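Side-chain contacts in GDP-perosamine synthase (PDB 3BN1), which makes GDP-perosamine from GDP-4-keto-6-deoxy-D-mannose, using pyridoxal 5'-phosphate as cofactor and L-glutamate as the only amino donor: residues H67-A72 against G196-N201; N93-T96 against T101-L104; H134-I139 against M289-L294; H321-H324 against P328-H331. One frame throughout, in Å; residues are numbered along the deposited sequence.

Contact 1: residues H67-A72 against G196-N201; sequences HLALVA and GMITTN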
loop_
_atom_site.group_PDB
_atom_site.type_symbol
_atom_site.label_atom_id
_atom_site.label_comp_id
_atom_site.label_asym_id
_atom_site.label_seq_id
_atom_site.Cartn_x
_atom_site.Cartn_y
_atom_site.Cartn_z
ATOM N N HIS A 67 -4.268 -3.607 -8.992
ATOM C CA HIS A 67 -3.899 -4.975 -8.647
ATOM C C HIS A 67 -5.074 -5.663 -7.959
ATOM O O HIS A 67 -5.477 -6.763 -8.346
ATOM C CB HIS A 67 -2.595 -5.047 -7.743
ATOM C CG HIS A 67 -2.132 -6.453 -7.420
ATOM N ND1 HIS A 67 -1.378 -6.768 -6.305
ATOM C CD2 HIS A 67 -2.284 -7.621 -8.105
ATOM C CE1 HIS A 67 -1.120 -8.074 -6.299
ATOM N NE2 HIS A 67 -1.661 -8.612 -7.381
ATOM N N LEU A 68 -5.601 -5.014 -6.926
ATOM C CA LEU A 68 -6.687 -5.605 -6.203
ATOM C C LEU A 68 -7.867 -5.954 -7.129
ATOM O O LEU A 68 -8.423 -7.056 -7.082
ATOM C CB LEU A 68 -7.155 -4.638 -5.109
ATOM C CG LEU A 68 -8.337 -5.117 -4.258
ATOM C CD1 LEU A 68 -7.938 -6.425 -3.514
ATOM C CD2 LEU A 68 -8.625 -4.019 -3.261
ATOM N N ALA A 69 -8.312 -5.006 -7.952
ATOM C CA ALA A 69 -9.487 -5.300 -8.794
ATOM C C ALA A 69 -9.230 -6.480 -9.764
ATOM O O ALA A 69 -10.100 -7.332 -10.033
ATOM C CB ALA A 69 -9.843 -4.017 -9.575
ATOM N N LEU A 70 -8.025 -6.543 -10.340
ATOM C CA LEU A 70 -7.740 -7.627 -11.293
ATOM C C LEU A 70 -7.793 -8.966 -10.558
ATOM O O LEU A 70 -8.325 -9.970 -11.035
ATOM C CB LEU A 70 -6.332 -7.481 -11.823
ATOM C CG LEU A 70 -6.233 -6.295 -12.771
ATOM C CD1 LEU A 70 -4.782 -5.919 -13.108
ATOM C CD2 LEU A 70 -7.120 -6.428 -14.056
ATOM N N VAL A 71 -7.155 -8.990 -9.395
ATOM C CA VAL A 71 -7.127 -10.253 -8.661
ATOM C C VAL A 71 -8.577 -10.658 -8.338
ATOM O O VAL A 71 -8.978 -11.803 -8.601
ATOM C CB VAL A 71 -6.258 -10.167 -7.413
ATOM C CG1 VAL A 71 -6.422 -11.465 -6.589
ATOM C CG2 VAL A 71 -4.731 -9.977 -7.804
ATOM N N ALA A 72 -9.384 -9.711 -7.854
ATOM C CA ALA A 72 -10.817 -9.943 -7.557
ATOM C C ALA A 72 -11.589 -10.461 -8.760
ATOM O O ALA A 72 -12.371 -11.387 -8.639
ATOM C CB ALA A 72 -11.484 -8.674 -7.079
ATOM N N GLY A 196 -6.424 5.477 -3.222
ATOM C CA GLY A 196 -6.984 4.930 -4.463
ATOM C C GLY A 196 -8.437 4.466 -4.164
ATOM O O GLY A 196 -8.899 4.387 -3.013
ATOM N N MET A 197 -9.170 4.105 -5.187
ATOM C CA MET A 197 -10.488 3.601 -4.913
ATOM C C MET A 197 -10.879 2.674 -6.063
ATOM O O MET A 197 -10.476 2.878 -7.218
ATOM C CB MET A 197 -11.442 4.802 -4.901
ATOM C CG MET A 197 -12.934 4.435 -4.662
ATOM S SD MET A 197 -13.157 4.394 -2.836
ATOM C CE MET A 197 -13.036 6.045 -2.273
ATOM N N ILE A 198 -11.686 1.663 -5.751
ATOM C CA ILE A 198 -12.284 0.823 -6.814
ATOM C C ILE A 198 -13.799 1.045 -6.785
ATOM O O ILE A 198 -14.399 1.032 -5.690
ATOM C CB ILE A 198 -12.069 -0.715 -6.603
ATOM C CG1 ILE A 198 -10.587 -1.002 -6.344
ATOM C CG2 ILE A 198 -12.657 -1.557 -7.782
ATOM C CD1 ILE A 198 -10.356 -2.406 -5.846
ATOM N N THR A 199 -14.422 1.152 -7.967
ATOM C CA THR A 199 -15.864 1.291 -8.055
ATOM C C THR A 199 -16.443 0.125 -8.860
ATOM O O THR A 199 -15.781 -0.443 -9.727
ATOM C CB THR A 199 -16.306 2.633 -8.655
ATOM O OG1 THR A 199 -15.723 2.775 -9.941
ATOM C CG2 THR A 199 -15.917 3.814 -7.776
ATOM N N THR A 200 -17.610 -0.323 -8.416
ATOM C CA THR A 200 -18.286 -1.414 -9.045
ATOM C C THR A 200 -19.740 -1.531 -8.662
ATOM O O THR A 200 -20.171 -1.046 -7.627
ATOM C CB THR A 200 -17.590 -2.766 -8.815
ATOM O OG1 THR A 200 -18.152 -3.730 -9.718
ATOM C CG2 THR A 200 -17.811 -3.288 -7.356
ATOM N N ASN A 201 -20.526 -2.135 -9.549
ATOM C CA ASN A 201 -21.922 -2.343 -9.189
ATOM C C ASN A 201 -22.161 -3.769 -8.713
ATOM O O ASN A 201 -23.124 -3.994 -8.017
ATOM C CB ASN A 201 -22.884 -1.967 -10.322
ATOM C CG ASN A 201 -23.096 -0.435 -10.427
ATOM O OD1 ASN A 201 -23.455 0.229 -9.452
ATOM N ND2 ASN A 201 -22.807 0.122 -11.596
#
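I198 drives its end methyl into the flank of helix 62-72, where L68 and A69 receive it. The tight spot is with L68: CD1 of I198 lies 3.5 Å from CD2 of L68 and 3.7 Å from CG of L68, the two side chains crossing at about a right angle. L68 offers this branch point because its CG runs anti to the backbone N (chi1 179°). With CG1 of I198 anti to its carbonyl carbon (chi1 -51°), CG2 falls anti to the backbone N and meets CB of A69. Against A69 the fit is easier, with CB of A69 at 4.1 Å from CD1 of I198 and likewise 4.1 Å from CG2 of I198. M209 of helix 203-213 also packs on I198, and L212 of that helix packs on L68.

The tightness fades along both segments. V71, one turn on from H67, is partly exposed, and so is N201 just past the end of strand 196-200, where its OD1 takes a hydrogen bond from the backbone N of K54. Between these two segments the helix meets the sheet by apolar packing, with no hydrogen bond across, so shape sets the fit.

Contact 2: residues N93-T96 against T101-L104; sequences NSVT and TPVL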
loop_
_atom_site.group_PDB
_atom_site.type_symbol
_atom_site.label_atom_id
_atom_site.label_comp_id
_atom_site.label_asym_id
_atom_site.label_seq_id
_atom_site.Cartn_x
_atom_site.Cartn_y
_atom_site.Cartn_z
ATOM N N ASN A 93 1.769 -2.803 -15.079
ATOM C CA ASN A 93 2.385 -3.518 -13.946
ATOM C C ASN A 93 1.379 -4.297 -13.167
ATOM O O ASN A 93 1.610 -5.423 -12.704
ATOM C CB ASN A 93 3.143 -2.595 -12.944
ATOM C CG ASN A 93 4.443 -2.037 -13.554
ATOM O OD1 ASN A 93 4.963 -2.566 -14.550
ATOM N ND2 ASN A 93 4.992 -0.989 -12.929
ATOM N N SER A 94 0.206 -3.675 -13.017
ATOM C CA SER A 94 -0.891 -4.312 -12.283
ATOM C C SER A 94 -1.245 -5.715 -12.836
ATOM O O SER A 94 -1.500 -6.660 -12.087
ATOM C CB SER A 94 -2.108 -3.345 -12.156
ATOM O OG SER A 94 -2.844 -3.181 -13.366
ATOM N N VAL A 95 -1.167 -5.878 -14.160
ATOM C CA VAL A 95 -1.477 -7.148 -14.818
ATOM C C VAL A 95 -0.295 -8.082 -14.553
ATOM O O VAL A 95 -0.434 -9.257 -14.173
ATOM C CB VAL A 95 -1.667 -6.911 -16.343
ATOM C CG1 VAL A 95 -1.729 -8.186 -17.214
ATOM C CG2 VAL A 95 -2.819 -5.943 -16.583
ATOM N N THR A 96 0.866 -7.467 -14.663
ATOM C CA THR A 96 2.063 -8.201 -14.428
ATOM C C THR A 96 2.022 -8.809 -13.065
ATOM O O THR A 96 2.432 -9.939 -12.914
ATOM C CB THR A 96 3.266 -7.301 -14.556
ATOM O OG1 THR A 96 3.461 -7.090 -15.956
ATOM C CG2 THR A 96 4.553 -8.039 -14.087
ATOM N N THR A 101 -0.434 -11.551 -18.684
ATOM C CA THR A 101 0.230 -10.898 -19.826
ATOM C C THR A 101 -0.527 -9.694 -20.411
ATOM O O THR A 101 -1.630 -9.804 -20.964
ATOM C CB THR A 101 0.351 -11.933 -20.918
ATOM O OG1 THR A 101 1.109 -13.055 -20.411
ATOM C CG2 THR A 101 0.980 -11.321 -22.089
ATOM N N PRO A 102 0.129 -8.546 -20.378
ATOM C CA PRO A 102 -0.400 -7.299 -20.932
ATOM C C PRO A 102 -0.351 -7.487 -22.475
ATOM O O PRO A 102 0.602 -8.070 -23.013
ATOM C CB PRO A 102 0.668 -6.288 -20.490
ATOM C CG PRO A 102 1.310 -6.939 -19.334
ATOM C CD PRO A 102 1.447 -8.330 -19.759
ATOM N N VAL A 103 -1.382 -7.024 -23.185
ATOM C CA VAL A 103 -1.456 -7.095 -24.656
ATOM C C VAL A 103 -1.781 -5.687 -25.087
ATOM O O VAL A 103 -2.892 -5.143 -24.862
ATOM C CB VAL A 103 -2.508 -8.112 -25.149
ATOM C CG1 VAL A 103 -2.703 -8.048 -26.709
ATOM C CG2 VAL A 103 -2.083 -9.518 -24.689
ATOM N N LEU A 104 -0.738 -5.080 -25.635
ATOM C CA LEU A 104 -0.724 -3.689 -25.896
ATOM C C LEU A 104 -1.488 -3.372 -27.134
ATOM O O LEU A 104 -1.420 -4.097 -28.119
ATOM C CB LEU A 104 0.713 -3.108 -26.010
ATOM C CG LEU A 104 1.705 -3.359 -24.860
ATOM C CD1 LEU A 104 3.056 -2.732 -25.096
ATOM C CD2 LEU A 104 1.083 -2.854 -23.541
#
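V95 turns its CG1 anti to the backbone N (chi1 169°) and thereby aims that methyl at the start of strand 101-105, while T96, with OG1 anti to its carbonyl carbon (chi1 -76°), brings its hydroxyl up to the ring of P102. This is the closing half of a beta-alpha-beta crossover: strand 80-84 leads into helix 90-98, and the chain then returns as strand 101-105, parallel to the first and at the outer end of the seven-stranded sheet of this chain.

CG1 of V95 settles against the peptide link between T101 and P102, 3.7 Å from C of T101 and equally 3.7 Å from N of P102. V95 also packs on V81 of strand 80-84 and L70 of helix 62-72, which places it between helix and sheet. T96 stands nearer the surface, where V228 of the second subunit reaches it. Its OG1 has its strongest partner in the hydroxyl of Y329 and a weak hydrogen bond to O of A92; its touch on the carbon CG of P102 is van der Waals contact. CG of P102 touches both helix residues, 3.9 Å from CG1 of V95 and 4.0 Å from OG1 of T96.

Contact 3: residues H134-I139 against M289-L294; sequences HLYGQI and MYTVRL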
loop_
_atom_site.group_PDB
_atom_site.type_symbol
_atom_site.label_atom_id
_atom_site.label_comp_id
_atom_site.label_asym_id
_atom_site.label_seq_id
_atom_site.Cartn_x
_atom_site.Cartn_y
_atom_site.Cartn_z
ATOM N N HIS A 134 -8.518 6.290 -19.122
ATOM C CA HIS A 134 -9.050 7.625 -19.458
ATOM C C HIS A 134 -7.938 8.687 -19.237
ATOM O O HIS A 134 -7.870 9.352 -18.223
ATOM C CB HIS A 134 -10.353 7.908 -18.650
ATOM C CG HIS A 134 -11.335 6.772 -18.626
ATOM N ND1 HIS A 134 -11.679 6.056 -19.753
ATOM C CD2 HIS A 134 -12.160 6.321 -17.643
ATOM C CE1 HIS A 134 -12.596 5.152 -19.448
ATOM N NE2 HIS A 134 -12.929 5.308 -18.177
ATOM N N LEU A 135 -7.057 8.841 -20.225
ATOM C CA LEU A 135 -5.918 9.726 -20.083
ATOM C C LEU A 135 -6.257 11.210 -20.021
ATOM O O LEU A 135 -7.075 11.686 -20.812
ATOM C CB LEU A 135 -5.022 9.482 -21.276
ATOM C CG LEU A 135 -4.124 8.255 -21.256
ATOM C CD1 LEU A 135 -3.147 8.368 -22.475
ATOM C CD2 LEU A 135 -3.390 8.173 -19.907
ATOM N N TYR A 136 -5.569 11.941 -19.140
ATOM C CA TYR A 136 -5.739 13.393 -19.041
ATOM C C TYR A 136 -7.113 13.892 -18.566
ATOM O O TYR A 136 -7.352 15.099 -18.378
ATOM C CB TYR A 136 -5.229 14.037 -20.333
ATOM C CG TYR A 136 -3.820 13.530 -20.550
ATOM C CD1 TYR A 136 -2.994 13.346 -19.433
ATOM C CD2 TYR A 136 -3.417 13.034 -21.762
ATOM C CE1 TYR A 136 -1.775 12.772 -19.521
ATOM C CE2 TYR A 136 -2.140 12.503 -21.898
ATOM C CZ TYR A 136 -1.338 12.384 -20.774
ATOM O OH TYR A 136 -0.078 11.856 -20.853
ATOM N N GLY A 137 -7.991 12.942 -18.283
ATOM C CA GLY A 137 -9.309 13.346 -17.790
ATOM C C GLY A 137 -10.404 13.136 -18.807
ATOM O O GLY A 137 -11.547 13.582 -18.619
ATOM N N GLN A 138 -10.063 12.463 -19.899
ATOM C CA GLN A 138 -11.033 12.232 -20.956
ATOM C C GLN A 138 -11.356 10.742 -21.018
ATOM O O GLN A 138 -10.431 9.937 -21.257
ATOM C CB GLN A 138 -10.412 12.631 -22.315
ATOM C CG GLN A 138 -11.338 12.460 -23.497
ATOM C CD GLN A 138 -11.080 13.407 -24.663
ATOM O OE1 GLN A 138 -12.061 13.948 -25.224
ATOM N NE2 GLN A 138 -9.804 13.695 -24.982
ATOM N N ILE A 139 -12.650 10.402 -20.927
ATOM C CA ILE A 139 -13.108 8.969 -21.057
ATOM C C ILE A 139 -12.915 8.386 -22.466
ATOM O O ILE A 139 -13.196 9.056 -23.466
ATOM C CB ILE A 139 -14.566 8.820 -20.533
ATOM C CG1 ILE A 139 -14.612 9.160 -19.016
ATOM C CG2 ILE A 139 -15.121 7.425 -20.817
ATOM C CD1 ILE A 139 -15.970 9.298 -18.354
ATOM N N MET A 289 -4.764 17.199 -17.063
ATOM C CA MET A 289 -3.657 17.934 -17.642
ATOM C C MET A 289 -4.082 18.380 -19.015
ATOM O O MET A 289 -4.716 17.578 -19.732
ATOM C CB MET A 289 -2.536 16.934 -17.879
ATOM C CG MET A 289 -2.099 16.329 -16.563
ATOM S SD MET A 289 -0.465 16.794 -16.151
ATOM C CE MET A 289 0.215 15.174 -16.563
ATOM N N TYR A 290 -3.708 19.620 -19.348
ATOM C CA TYR A 290 -3.910 20.221 -20.674
ATOM C C TYR A 290 -2.724 19.817 -21.580
ATOM O O TYR A 290 -1.577 20.196 -21.307
ATOM C CB TYR A 290 -4.087 21.738 -20.544
ATOM C CG TYR A 290 -4.500 22.390 -21.814
ATOM C CD1 TYR A 290 -3.522 22.733 -22.801
ATOM C CD2 TYR A 290 -5.853 22.669 -22.052
ATOM C CE1 TYR A 290 -3.904 23.381 -23.998
ATOM C CE2 TYR A 290 -6.242 23.331 -23.245
ATOM C CZ TYR A 290 -5.283 23.646 -24.210
ATOM O OH TYR A 290 -5.745 24.271 -25.357
ATOM N N THR A 291 -2.998 18.922 -22.546
ATOM C CA THR A 291 -1.961 18.270 -23.337
ATOM C C THR A 291 -1.937 18.693 -24.809
ATOM O O THR A 291 -2.914 18.512 -25.518
ATOM C CB THR A 291 -2.055 16.678 -23.171
ATOM O OG1 THR A 291 -1.999 16.288 -21.784
ATOM C CG2 THR A 291 -0.949 15.900 -23.924
ATOM N N VAL A 292 -0.827 19.282 -25.267
ATOM C CA VAL A 292 -0.708 19.648 -26.676
ATOM C C VAL A 292 0.298 18.688 -27.322
ATOM O O VAL A 292 1.044 17.989 -26.611
ATOM C CB VAL A 292 -0.099 21.070 -26.916
ATOM C CG1 VAL A 292 -0.991 22.222 -26.486
ATOM C CG2 VAL A 292 1.281 21.243 -26.328
ATOM N N ARG A 293 0.338 18.685 -28.659
ATOM C CA ARG A 293 1.340 17.928 -29.404
ATOM C C ARG A 293 1.995 19.044 -30.187
ATOM O O ARG A 293 1.347 19.942 -30.769
ATOM C CB ARG A 293 0.810 16.802 -30.315
ATOM C CG ARG A 293 -0.035 15.820 -29.500
ATOM C CD ARG A 293 -0.641 14.705 -30.348
ATOM N NE ARG A 293 0.395 14.033 -31.098
ATOM C CZ ARG A 293 0.217 13.083 -32.021
ATOM N NH1 ARG A 293 -0.997 12.642 -32.297
ATOM N NH2 ARG A 293 1.270 12.587 -32.677
ATOM N N LEU A 294 3.307 19.045 -30.043
ATOM C CA LEU A 294 4.120 20.037 -30.678
ATOM C C LEU A 294 3.952 19.912 -32.167
ATOM O O LEU A 294 3.778 18.809 -32.716
ATOM C CB LEU A 294 5.589 19.881 -30.276
ATOM C CG LEU A 294 5.806 20.102 -28.780
ATOM C CD1 LEU A 294 7.193 20.641 -28.666
ATOM C CD2 LEU A 294 4.785 21.027 -28.102
#
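The hydroxyl of T291, already hydrogen-bonded to a group outside the two segments, stands over one face of the Y136 ring, with OG1 of T291 3.5 Å from CG of Y136. It sits toward the rim of the ring rather than over its middle, and the two side chains cross at about a right angle. T291 holds OG1 anti to its carbonyl carbon (chi1 -55°); its CG2 then reaches forward along the same face, to 4.1 Å from CE2 of Y136. On the opposite face lies CB of L135, so the ring is held between its own neighbour and the strand.

M289 adds an apolar touch, its CB 3.9 Å from CD1 of Y136, approaching obliquely. Its side chain is bent at both chi2 and chi3 and comes within about 5 Å of the bound 2-oxoglutarate, which places the contact close to the 2-oxoglutarate site.

E162 accepts a hydrogen bond from the backbone N of Y136, while N349 of strand 347-350 packs on both Y136 and M289. The loop between strand 127-130 and helix 142-151 is thus laid against strand 290-294 of the four-stranded antiparallel sheet.

Contact 4: residues H321-H324 against P328-H331; sequences HPMH and PYAH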
loop_
_atom_site.group_PDB
_atom_site.type_symbol
_atom_site.label_atom_id
_atom_site.label_comp_id
_atom_site.label_asym_id
_atom_site.label_seq_id
_atom_site.Cartn_x
_atom_site.Cartn_y
_atom_site.Cartn_z
ATOM N N HIS A 321 5.792 7.693 -21.694
ATOM C CA HIS A 321 6.530 6.934 -22.711
ATOM C C HIS A 321 5.737 5.693 -22.933
ATOM O O HIS A 321 5.360 5.051 -21.953
ATOM C CB HIS A 321 7.934 6.484 -22.231
ATOM C CG HIS A 321 8.834 7.612 -21.868
ATOM N ND1 HIS A 321 8.844 8.802 -22.567
ATOM C CD2 HIS A 321 9.712 7.763 -20.848
ATOM C CE1 HIS A 321 9.685 9.642 -21.990
ATOM N NE2 HIS A 321 10.241 9.031 -20.959
ATOM N N PRO A 322 5.558 5.301 -24.200
ATOM C CA PRO A 322 4.832 4.075 -24.466
ATOM C C PRO A 322 5.534 2.908 -23.725
ATOM O O PRO A 322 6.764 2.825 -23.689
ATOM C CB PRO A 322 4.953 3.944 -25.988
ATOM C CG PRO A 322 4.970 5.348 -26.501
ATOM C CD PRO A 322 5.785 6.091 -25.437
ATOM N N MET A 323 4.752 1.979 -23.204
ATOM C CA MET A 323 5.348 0.863 -22.455
ATOM C C MET A 323 6.405 0.130 -23.253
ATOM O O MET A 323 7.412 -0.339 -22.734
ATOM C CB MET A 323 4.293 -0.238 -22.252
ATOM C CG MET A 323 3.094 0.228 -21.425
ATOM S SD MET A 323 3.461 0.625 -19.699
ATOM C CE MET A 323 4.271 2.402 -19.925
ATOM N N HIS A 324 6.029 -0.164 -24.487
ATOM C CA HIS A 324 6.864 -1.021 -25.320
ATOM C C HIS A 324 8.219 -0.392 -25.604
ATOM O O HIS A 324 9.061 -0.993 -26.267
ATOM C CB HIS A 324 6.066 -1.497 -26.628
ATOM C CG HIS A 324 5.879 -0.424 -27.657
ATOM N ND1 HIS A 324 5.058 0.665 -27.437
ATOM C CD2 HIS A 324 6.479 -0.202 -28.859
ATOM C CE1 HIS A 324 5.131 1.489 -28.472
ATOM N NE2 HIS A 324 5.991 0.988 -29.349
ATOM N N PRO A 328 10.978 -2.733 -19.188
ATOM C CA PRO A 328 10.106 -3.793 -18.722
ATOM C C PRO A 328 9.157 -4.374 -19.771
ATOM O O PRO A 328 8.790 -5.534 -19.657
ATOM C CB PRO A 328 9.400 -3.203 -17.498
ATOM C CG PRO A 328 9.973 -1.966 -17.273
ATOM C CD PRO A 328 10.862 -1.510 -18.372
ATOM N N TYR A 329 8.742 -3.608 -20.778
ATOM C CA TYR A 329 7.732 -4.101 -21.713
ATOM C C TYR A 329 8.153 -4.072 -23.165
ATOM O O TYR A 329 7.344 -4.227 -24.082
ATOM C CB TYR A 329 6.449 -3.267 -21.539
ATOM C CG TYR A 329 5.872 -3.574 -20.160
ATOM C CD1 TYR A 329 5.478 -4.881 -19.822
ATOM C CD2 TYR A 329 5.808 -2.587 -19.171
ATOM C CE1 TYR A 329 5.082 -5.176 -18.490
ATOM C CE2 TYR A 329 5.402 -2.876 -17.871
ATOM C CZ TYR A 329 5.050 -4.179 -17.535
ATOM O OH TYR A 329 4.628 -4.522 -16.279
ATOM N N ALA A 330 9.446 -3.896 -23.362
ATOM C CA ALA A 330 9.980 -3.798 -24.702
ATOM C C ALA A 330 9.694 -5.099 -25.450
ATOM O O ALA A 330 9.559 -5.132 -26.672
ATOM C CB ALA A 330 11.463 -3.554 -24.609
ATOM N N HIS A 331 9.555 -6.170 -24.675
ATOM C CA HIS A 331 9.259 -7.478 -25.232
ATOM C C HIS A 331 7.807 -7.601 -25.760
ATOM O O HIS A 331 7.436 -8.573 -26.433
ATOM C CB HIS A 331 9.579 -8.542 -24.147
ATOM C CG HIS A 331 8.660 -8.533 -22.971
ATOM N ND1 HIS A 331 8.796 -7.652 -21.925
ATOM C CD2 HIS A 331 7.610 -9.333 -22.655
ATOM C CE1 HIS A 331 7.883 -7.915 -21.005
ATOM N NE2 HIS A 331 7.135 -8.914 -21.436
#
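M323 and Y329 lie side by side and point the same way, two side chains leaving two nearby parts of the loop between strand 317-318 and helix 338-346. They meet first at their roots, with CB of M323 3.8 Å from CB of Y329. Further out the methionine chain bends and its end leads away, though SD of M323 still stands 4.0 Å from CD2 of Y329. The sulfur is 5.0 Å from the ring centroid and 53° off the ring normal, an oblique approach. CB of P328 covers one face of the ring, toward its rim.

H324 takes another course. Its CG is placed between the backbone N and the carbonyl carbon (chi1 73°), which carries the imidazole away from the tyrosine; there ND1 bonds to OG of S85 and NE2 to a carboxylate oxygen of E341. What joins H324 to the second segment is backbone: CA of H324 lies 3.5 Å from O of Y329 in a nearly straight CA-H...O contact (166° at H), and CA of A330 returns the gesture, 3.3 Å from O of H324. A330 is exposed, and its CB touches O of H324.

The Y329 hydroxyl hydrogen-bonds to OD1 of N93 and to OG1 of T96, both on helix 90-98, and V228 of the second subunit packs on Y329. The M323-Y329 pair is a Met-aromatic contact, here within a largely irregular loop that also touches the second subunit.

Overall arrangement
Contacts 1 and 3 are wholly buried, on opposite sides of the chain's centre; contact 2 is partly buried, and contact 4 mostly, with an exposed alanine. Contacts 1 and 2 both dock helices on the same mixed sheet and meet through L70 and S94; contact 1 is apolar, while contact 2 adds a threonine hydroxyl and a peptide link. Contact 4 is tied to contact 2 by the Y329 hydroxyl, which hydrogen-bonds N93 and T96, and by L104 packing on H324 and M323; both reach the second subunit. Chemistry follows place: methyl packing of helices on the sheet, a hydroxyl over an aromatic face in contact 3 near the bound 2-oxoglutarate, and sulfur-aromatic plus CA-H...O contacts in the loops of contact 4.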